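Local coordinates for hypothetical protein (Parabacteroides merdae, PDB 4OO3) that is probably an NAD(P)-dependent oxidoreductase, joining a Rossmann-type dinucleotide-binding domain to a C-terminal oxidoreductase domain, at residues D147-R152 / L223-Q228; V219-V224 / A425-T430. All coordinates share one frame; numbering follows the deposited sequence.

Contact 1 (D147-R152 / L223-Q228)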
ATOM      1  N   ASP A 147      -4.186  -3.329  -7.950  1.00 25.76           N
ATOM      2  CA  ASP A 147      -3.185  -2.528  -7.254  1.00 25.66           C
ATOM      3  C   ASP A 147      -2.293  -3.375  -6.342  1.00 26.40           C
ATOM      4  O   ASP A 147      -2.438  -4.586  -6.263  1.00 27.95           O
ATOM      5  CB  ASP A 147      -3.797  -1.296  -6.549  1.00 24.79           C
ATOM      6  CG  ASP A 147      -4.767  -1.642  -5.428  1.00 25.89           C
ATOM      7  OD1 ASP A 147      -4.910  -2.826  -5.041  1.00 25.85           O
ATOM      8  OD2 ASP A 147      -5.385  -0.682  -4.919  1.00 24.84           O
ATOM      9  N   ILE A 148      -1.350  -2.721  -5.680  1.00 28.09           N
ATOM     10  CA  ILE A 148      -0.271  -3.400  -4.994  1.00 28.30           C
ATOM     11  C   ILE A 148      -0.359  -3.184  -3.479  1.00 28.83           C
ATOM     12  O   ILE A 148       0.180  -2.208  -2.948  1.00 29.27           O
ATOM     13  CB  ILE A 148       1.082  -2.914  -5.554  1.00 28.21           C
ATOM     14  CG1 ILE A 148       1.115  -3.153  -7.071  1.00 28.68           C
ATOM     15  CG2 ILE A 148       2.235  -3.632  -4.860  1.00 28.59           C
ATOM     16  CD1 ILE A 148       2.245  -2.457  -7.801  1.00 29.49           C
HETATM   17  N   MSE A 149      -1.054  -4.105  -2.805  1.00 27.94           N
HETATM   18  CA  MSE A 149      -1.208  -4.095  -1.351  1.00 26.37           C
HETATM   19  C   MSE A 149      -0.165  -5.006  -0.733  1.00 27.44           C
HETATM   20  O   MSE A 149      -0.418  -6.175  -0.456  1.00 24.04           O
HETATM   21  CB  MSE A 149      -2.617  -4.562  -0.966  1.00 23.37           C
HETATM   22  CG  MSE A 149      -3.714  -3.676  -1.543  1.00 22.06           C
HETATM   23 SE   MSE A 149      -3.688  -1.918  -0.662  0.75 19.66          SE
HETATM   24  CE  MSE A 149      -2.907  -0.838  -2.094  1.00 20.98           C
ATOM     25  N   THR A 150       1.019  -4.459  -0.496  1.00 29.42           N
ATOM     26  CA  THR A 150       2.146  -5.233   0.025  1.00 30.44           C
ATOM     27  C   THR A 150       1.980  -5.733   1.473  1.00 31.45           C
ATOM     28  O   THR A 150       2.473  -6.805   1.820  1.00 31.09           O
ATOM     29  CB  THR A 150       3.439  -4.403  -0.064  1.00 29.49           C
ATOM     30  OG1 THR A 150       3.209  -3.102   0.492  1.00 27.88           O
ATOM     31  CG2 THR A 150       3.878  -4.252  -1.512  1.00 27.65           C
ATOM     32  N   GLU A 151       1.269  -4.972   2.299  1.00 31.91           N
ATOM     33  CA  GLU A 151       1.234  -5.223   3.745  1.00 33.30           C
ATOM     34  C   GLU A 151       0.431  -6.457   4.123  1.00 31.66           C
ATOM     35  O   GLU A 151       0.540  -6.952   5.246  1.00 30.07           O
ATOM     36  CB  GLU A 151       0.695  -3.995   4.486  1.00 35.40           C
ATOM     37  CG  GLU A 151       1.478  -2.727   4.185  1.00 38.10           C
ATOM     38  CD  GLU A 151       2.979  -2.949   4.273  1.00 43.68           C
ATOM     39  OE1 GLU A 151       3.454  -3.305   5.379  1.00 45.09           O
ATOM     40  OE2 GLU A 151       3.674  -2.791   3.241  1.00 41.25           O
ATOM     41  N   ARG A 152      -0.363  -6.955   3.180  1.00 29.17           N
ATOM     42  CA  ARG A 152      -1.027  -8.241   3.328  1.00 27.93           C
ATOM     43  C   ARG A 152      -0.045  -9.391   3.508  1.00 29.63           C
ATOM     44  O   ARG A 152      -0.396 -10.436   4.054  1.00 29.17           O
ATOM     45  CB  ARG A 152      -1.841  -8.537   2.082  1.00 26.37           C
ATOM     46  CG  ARG A 152      -2.979  -7.579   1.837  1.00 26.55           C
ATOM     47  CD  ARG A 152      -3.734  -8.031   0.611  1.00 27.85           C
ATOM     48  NE  ARG A 152      -4.831  -7.137   0.282  1.00 27.11           N
ATOM     49  CZ  ARG A 152      -5.597  -7.278  -0.787  1.00 28.98           C
ATOM     50  NH1 ARG A 152      -5.371  -8.265  -1.643  1.00 29.13           N
ATOM     51  NH2 ARG A 152      -6.587  -6.425  -1.011  1.00 31.83           N
ATOM     52  N   LEU A 223      -3.809   1.075   5.022  1.00 27.53           N
ATOM     53  CA  LEU A 223      -4.404   0.849   6.343  1.00 26.38           C
ATOM     54  C   LEU A 223      -5.864   0.453   6.203  1.00 25.82           C
ATOM     55  O   LEU A 223      -6.318  -0.482   6.852  1.00 26.10           O
ATOM     56  CB  LEU A 223      -4.239   2.071   7.256  1.00 27.37           C
ATOM     57  CG  LEU A 223      -2.799   2.531   7.501  1.00 28.22           C
ATOM     58  CD1 LEU A 223      -2.773   3.699   8.476  1.00 30.14           C
ATOM     59  CD2 LEU A 223      -1.924   1.390   8.015  1.00 28.85           C
ATOM     60  N   VAL A 224      -6.579   1.144   5.322  1.00 26.39           N
ATOM     61  CA  VAL A 224      -7.974   0.831   5.039  1.00 26.34           C
ATOM     62  C   VAL A 224      -8.103  -0.589   4.488  1.00 27.20           C
ATOM     63  O   VAL A 224      -9.015  -1.331   4.882  1.00 28.83           O
ATOM     64  CB  VAL A 224      -8.590   1.869   4.070  1.00 27.08           C
ATOM     65  CG1 VAL A 224      -9.892   1.363   3.457  1.00 27.28           C
ATOM     66  CG2 VAL A 224      -8.833   3.178   4.805  1.00 27.11           C
ATOM     67  N   ASP A 225      -7.186  -0.961   3.594  1.00 25.84           N
ATOM     68  CA  ASP A 225      -7.132  -2.311   3.044  1.00 24.76           C
ATOM     69  C   ASP A 225      -6.884  -3.337   4.134  1.00 26.03           C
ATOM     70  O   ASP A 225      -7.489  -4.397   4.123  1.00 25.42           O
ATOM     71  CB  ASP A 225      -6.031  -2.442   1.990  1.00 24.87           C
ATOM     72  CG  ASP A 225      -6.009  -3.826   1.339  1.00 26.28           C
ATOM     73  OD1 ASP A 225      -6.986  -4.160   0.640  1.00 24.59           O
ATOM     74  OD2 ASP A 225      -5.024  -4.581   1.529  1.00 25.26           O
ATOM     75  N   LEU A 226      -5.996  -3.026   5.074  1.00 28.00           N
ATOM     76  CA  LEU A 226      -5.729  -3.957   6.164  1.00 29.23           C
ATOM     77  C   LEU A 226      -6.958  -4.186   7.038  1.00 30.36           C
ATOM     78  O   LEU A 226      -7.221  -5.331   7.405  1.00 31.37           O
ATOM     79  CB  LEU A 226      -4.547  -3.514   7.030  1.00 29.45           C
ATOM     80  CG  LEU A 226      -3.152  -3.754   6.470  1.00 29.54           C
ATOM     81  CD1 LEU A 226      -2.128  -3.486   7.560  1.00 31.41           C
ATOM     82  CD2 LEU A 226      -2.985  -5.160   5.915  1.00 30.32           C
ATOM     83  N   VAL A 227      -7.716  -3.133   7.374  1.00 29.10           N
ATOM     84  CA  VAL A 227      -8.882  -3.353   8.249  1.00 29.06           C
ATOM     85  C   VAL A 227      -9.905  -4.270   7.558  1.00 29.07           C
ATOM     86  O   VAL A 227     -10.447  -5.155   8.199  1.00 29.35           O
ATOM     87  CB  VAL A 227      -9.499  -2.082   8.945  1.00 28.56           C
ATOM     88  CG1 VAL A 227      -8.698  -0.815   8.709  1.00 28.29           C
ATOM     89  CG2 VAL A 227     -10.984  -1.900   8.651  1.00 27.48           C
ATOM     90  N   GLN A 228     -10.113  -4.093   6.256  1.00 31.18           N
ATOM     91  CA  GLN A 228     -10.942  -5.014   5.459  1.00 30.67           C
ATOM     92  C   GLN A 228     -10.373  -6.436   5.451  1.00 30.84           C
ATOM     93  O   GLN A 228     -11.074  -7.407   5.719  1.00 29.89           O
ATOM     94  CB  GLN A 228     -11.048  -4.522   4.008  1.00 30.77           C
ATOM     95  CG  GLN A 228     -11.760  -3.186   3.842  1.00 32.06           C
ATOM     96  CD  GLN A 228     -11.845  -2.718   2.394  1.00 33.21           C
ATOM     97  OE1 GLN A 228     -11.202  -3.275   1.484  1.00 31.32           O
ATOM     98  NE2 GLN A 228     -12.640  -1.679   2.173  1.00 31.70           N
TER
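R152 meets D225 in a side-on, two-pronged salt bridge that ties the loop leaving the last strand of the Rossmann sheet, 145-147, to helix 220-231 of the C-terminal part. It illustrates how an arginine can hold a carboxylate flat: NE gives a hydrogen bond to D225 OD2 (2.9 Å) and NH2 a nearly straight one to D225 OD1 (2.8 Å, 173°). Both oxygens use their syn lone pairs, and the two planes lie only 23° apart. D225 reaches across with CG anti to its backbone N (chi1 -177°), while the arginine is extended from CG to NE. E419 engages NH1 in a second salt bridge. An alanine in place of R152 would probably leave the buried carboxylate of D225 without its charged mate and less firmly fixed in its rotation. The selenomethionine M149, bent at chi2 and chi3, comes against the same aspartate, its SE 3.6 Å from D225 CB and its CG 3.5 Å from D225 OD2. The next residue, L226, rests its CD2 4.1 Å from E151 CB and 4.0 Å from E151 O; the carboxylate of E151 turns away, its OE2 met on the anti side by T150 OG1 at 2.8 Å.

Contact 2 (V219-V224 / A425-T430); sequences VTTHLV and AKYYTT
The carbonyl oxygen of A425 is gripped twice by T429, which packs on V224 across the helix pair. T429 OG1 donates to A425 O at 2.7 Å and the backbone N of T429 at 3.0 Å, from opposite faces of the carbonyl plane. With its hydroxyl turned back into its own helix, T429 offers carbon to the other: its CB lies 4.1 Å from V224 CG1. V224 forks over the second helix, CG1 going to K426 CG (3.6 Å) and CG2 to the methyls of T429 and T430. T430 CG2 abuts T220 OG1 at 3.4 Å, the two side chains sliding past each other in opposite directions; that hydroxyl bonds the I216 carbonyl. T221 meets K426 at about a right angle, its CG2, anti to the backbone N, pressing on K426 CD at a tight 3.3 Å. The same CD lies 4.3 Å above the Y427 ring, over its centre. T221 CG2 lies beside the phenol OH, itself hydrogen-bonded to D147 and M121 N. K426 is thus packed at CG by V224 and at CD by T221 and the ring, its NZ paired with D147. The axes of segments 220-224 and 425-430 approach to 9.4 Å, their directions 126° apart, an inclined pair packed through threonine and valine methyls, in a C-terminal domain of the kind accompanying the Rossmann fold in Gfo/Idh/MocA-type oxidoreductases.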
ATOM      1  N   VAL A 219      -1.028   6.716   1.946  1.00 28.43           N
ATOM      2  CA  VAL A 219      -0.660   5.563   2.778  1.00 27.68           C
ATOM      3  C   VAL A 219      -1.885   4.957   3.462  1.00 28.00           C
ATOM      4  O   VAL A 219      -1.877   3.772   3.760  1.00 26.93           O
ATOM      5  CB  VAL A 219       0.434   5.944   3.813  1.00 28.86           C
ATOM      6  CG1 VAL A 219       0.581   4.910   4.929  1.00 28.59           C
ATOM      7  CG2 VAL A 219       1.763   6.133   3.108  1.00 28.43           C
ATOM      8  N   THR A 220      -2.932   5.759   3.696  1.00 28.82           N
ATOM      9  CA  THR A 220      -4.185   5.254   4.289  1.00 27.17           C
ATOM     10  C   THR A 220      -4.786   4.115   3.463  1.00 27.70           C
ATOM     11  O   THR A 220      -5.506   3.259   3.986  1.00 28.80           O
ATOM     12  CB  THR A 220      -5.275   6.345   4.381  1.00 27.18           C
ATOM     13  OG1 THR A 220      -5.481   6.917   3.082  1.00 28.47           O
ATOM     14  CG2 THR A 220      -4.891   7.442   5.373  1.00 27.67           C
ATOM     15  N   THR A 221      -4.534   4.139   2.162  1.00 27.58           N
ATOM     16  CA  THR A 221      -4.935   3.043   1.283  1.00 28.56           C
ATOM     17  C   THR A 221      -4.531   1.704   1.907  1.00 27.49           C
ATOM     18  O   THR A 221      -5.372   0.839   2.104  1.00 26.69           O
ATOM     19  CB  THR A 221      -4.317   3.232  -0.115  1.00 29.72           C
ATOM     20  OG1 THR A 221      -4.848   4.427  -0.694  1.00 31.89           O
ATOM     21  CG2 THR A 221      -4.627   2.066  -1.043  1.00 34.64           C
ATOM     22  N   HIS A 222      -3.252   1.564   2.254  1.00 28.49           N
ATOM     23  CA  HIS A 222      -2.765   0.356   2.931  1.00 28.60           C
ATOM     24  C   HIS A 222      -3.548   0.049   4.209  1.00 28.98           C
ATOM     25  O   HIS A 222      -3.886  -1.109   4.467  1.00 25.78           O
ATOM     26  CB  HIS A 222      -1.295   0.493   3.321  1.00 27.73           C
ATOM     27  CG  HIS A 222      -0.351   0.563   2.165  1.00 28.48           C
ATOM     28  ND1 HIS A 222      -0.379  -0.335   1.121  1.00 29.70           N
ATOM     29  CD2 HIS A 222       0.671   1.412   1.904  1.00 30.71           C
ATOM     30  CE1 HIS A 222       0.577  -0.038   0.259  1.00 30.95           C
ATOM     31  NE2 HIS A 222       1.229   1.020   0.711  1.00 32.81           N
ATOM     32  N   LEU A 223      -3.809   1.075   5.022  1.00 27.53           N
ATOM     33  CA  LEU A 223      -4.404   0.849   6.343  1.00 26.38           C
ATOM     34  C   LEU A 223      -5.864   0.453   6.203  1.00 25.82           C
ATOM     35  O   LEU A 223      -6.318  -0.482   6.852  1.00 26.10           O
ATOM     36  CB  LEU A 223      -4.239   2.071   7.256  1.00 27.37           C
ATOM     37  CG  LEU A 223      -2.799   2.531   7.501  1.00 28.22           C
ATOM     38  CD1 LEU A 223      -2.773   3.699   8.476  1.00 30.14           C
ATOM     39  CD2 LEU A 223      -1.924   1.390   8.015  1.00 28.85           C
ATOM     40  N   VAL A 224      -6.579   1.144   5.322  1.00 26.39           N
ATOM     41  CA  VAL A 224      -7.974   0.831   5.039  1.00 26.34           C
ATOM     42  C   VAL A 224      -8.103  -0.589   4.488  1.00 27.20           C
ATOM     43  O   VAL A 224      -9.015  -1.331   4.882  1.00 28.83           O
ATOM     44  CB  VAL A 224      -8.590   1.869   4.070  1.00 27.08           C
ATOM     45  CG1 VAL A 224      -9.892   1.363   3.457  1.00 27.28           C
ATOM     46  CG2 VAL A 224      -8.833   3.178   4.805  1.00 27.11           C
ATOM     47  N   ALA A 425     -14.371  -0.294  -2.329  1.00 29.27           N
ATOM     48  CA  ALA A 425     -14.765   0.119  -0.975  1.00 30.34           C
ATOM     49  C   ALA A 425     -13.640   0.878  -0.290  1.00 30.10           C
ATOM     50  O   ALA A 425     -13.876   1.863   0.410  1.00 32.41           O
ATOM     51  CB  ALA A 425     -15.185  -1.081  -0.136  1.00 30.59           C
ATOM     52  N   LYS A 426     -12.417   0.417  -0.529  1.00 28.31           N
ATOM     53  CA  LYS A 426     -11.224   1.015   0.032  1.00 27.06           C
ATOM     54  C   LYS A 426     -11.081   2.450  -0.445  1.00 26.61           C
ATOM     55  O   LYS A 426     -10.931   3.368   0.367  1.00 26.65           O
ATOM     56  CB  LYS A 426     -10.011   0.204  -0.418  1.00 26.78           C
ATOM     57  CG  LYS A 426      -8.686   0.609   0.186  1.00 27.71           C
ATOM     58  CD  LYS A 426      -7.539   0.456  -0.805  1.00 29.60           C
ATOM     59  CE  LYS A 426      -7.483  -0.916  -1.442  1.00 29.98           C
ATOM     60  NZ  LYS A 426      -6.444  -1.044  -2.484  1.00 27.55           N
ATOM     61  N   TYR A 427     -11.113   2.629  -1.765  1.00 25.54           N
ATOM     62  CA  TYR A 427     -10.954   3.948  -2.373  1.00 26.81           C
ATOM     63  C   TYR A 427     -12.151   4.861  -2.117  1.00 28.29           C
ATOM     64  O   TYR A 427     -11.988   6.083  -2.026  1.00 29.37           O
ATOM     65  CB  TYR A 427     -10.656   3.835  -3.878  1.00 26.39           C
ATOM     66  CG  TYR A 427      -9.261   3.348  -4.149  1.00 25.18           C
ATOM     67  CD1 TYR A 427      -8.167   4.124  -3.801  1.00 26.66           C
ATOM     68  CD2 TYR A 427      -9.028   2.105  -4.734  1.00 24.76           C
ATOM     69  CE1 TYR A 427      -6.879   3.678  -4.018  1.00 26.58           C
ATOM     70  CE2 TYR A 427      -7.747   1.652  -4.961  1.00 24.17           C
ATOM     71  CZ  TYR A 427      -6.677   2.446  -4.596  1.00 24.98           C
ATOM     72  OH  TYR A 427      -5.394   2.023  -4.822  1.00 23.02           O
ATOM     73  N   TYR A 428     -13.345   4.285  -1.988  1.00 28.81           N
ATOM     74  CA  TYR A 428     -14.501   5.067  -1.549  1.00 29.56           C
ATOM     75  C   TYR A 428     -14.222   5.659  -0.171  1.00 30.27           C
ATOM     76  O   TYR A 428     -14.469   6.843   0.067  1.00 30.65           O
ATOM     77  CB  TYR A 428     -15.775   4.219  -1.490  1.00 30.36           C
ATOM     78  CG  TYR A 428     -16.949   4.974  -0.899  1.00 31.63           C
ATOM     79  CD1 TYR A 428     -17.677   5.875  -1.664  1.00 33.64           C
ATOM     80  CD2 TYR A 428     -17.313   4.803   0.428  1.00 33.81           C
ATOM     81  CE1 TYR A 428     -18.746   6.577  -1.131  1.00 35.34           C
ATOM     82  CE2 TYR A 428     -18.383   5.500   0.975  1.00 35.96           C
ATOM     83  CZ  TYR A 428     -19.093   6.387   0.192  1.00 37.22           C
ATOM     84  OH  TYR A 428     -20.149   7.084   0.737  1.00 41.40           O
ATOM     85  N   THR A 429     -13.699   4.829   0.731  1.00 30.04           N
ATOM     86  CA  THR A 429     -13.374   5.272   2.085  1.00 30.23           C
ATOM     87  C   THR A 429     -12.377   6.439   2.070  1.00 30.29           C
ATOM     88  O   THR A 429     -12.628   7.476   2.687  1.00 33.13           O
ATOM     89  CB  THR A 429     -12.838   4.109   2.955  1.00 29.95           C
ATOM     90  OG1 THR A 429     -13.731   2.983   2.866  1.00 30.34           O
ATOM     91  CG2 THR A 429     -12.725   4.528   4.410  1.00 29.03           C
ATOM     92  N   THR A 430     -11.269   6.294   1.343  1.00 28.99           N
ATOM     93  CA  THR A 430     -10.224   7.323   1.369  1.00 27.83           C
ATOM     94  C   THR A 430     -10.638   8.635   0.709  1.00 29.39           C
ATOM     95  O   THR A 430     -10.416   9.706   1.279  1.00 28.99           O
ATOM     96  CB  THR A 430      -8.919   6.854   0.721  1.00 25.96           C
ATOM     97  OG1 THR A 430      -9.165   6.434  -0.623  1.00 27.93           O
ATOM     98  CG2 THR A 430      -8.306   5.702   1.524  1.00 25.84           C
TER

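Contacts 1 and 2 show how one helix can serve two interfaces: 220-231 acts through D225 and L226 in contact 1 and through T220, T221 and V224 in contact 2, and the contact centres lie about 8 Å apart. Their polar junction is D147, whose OD2 makes a 2.7 Å salt bridge to K426 NZ and a probable hydrogen bond, also 2.7 Å, to Y427 OH. K426 NZ additionally lies 3.4 Å from M149 SE. K119, which touches M149, T221 and H222, sits in a D-K-P sequence resembling the E-K-P motif of Gfo/Idh/MocA relatives and is probably the lysine of the site. D218 and H222 match their D-x-x-x-H spacing, consistent with both contacts bordering the probable active site.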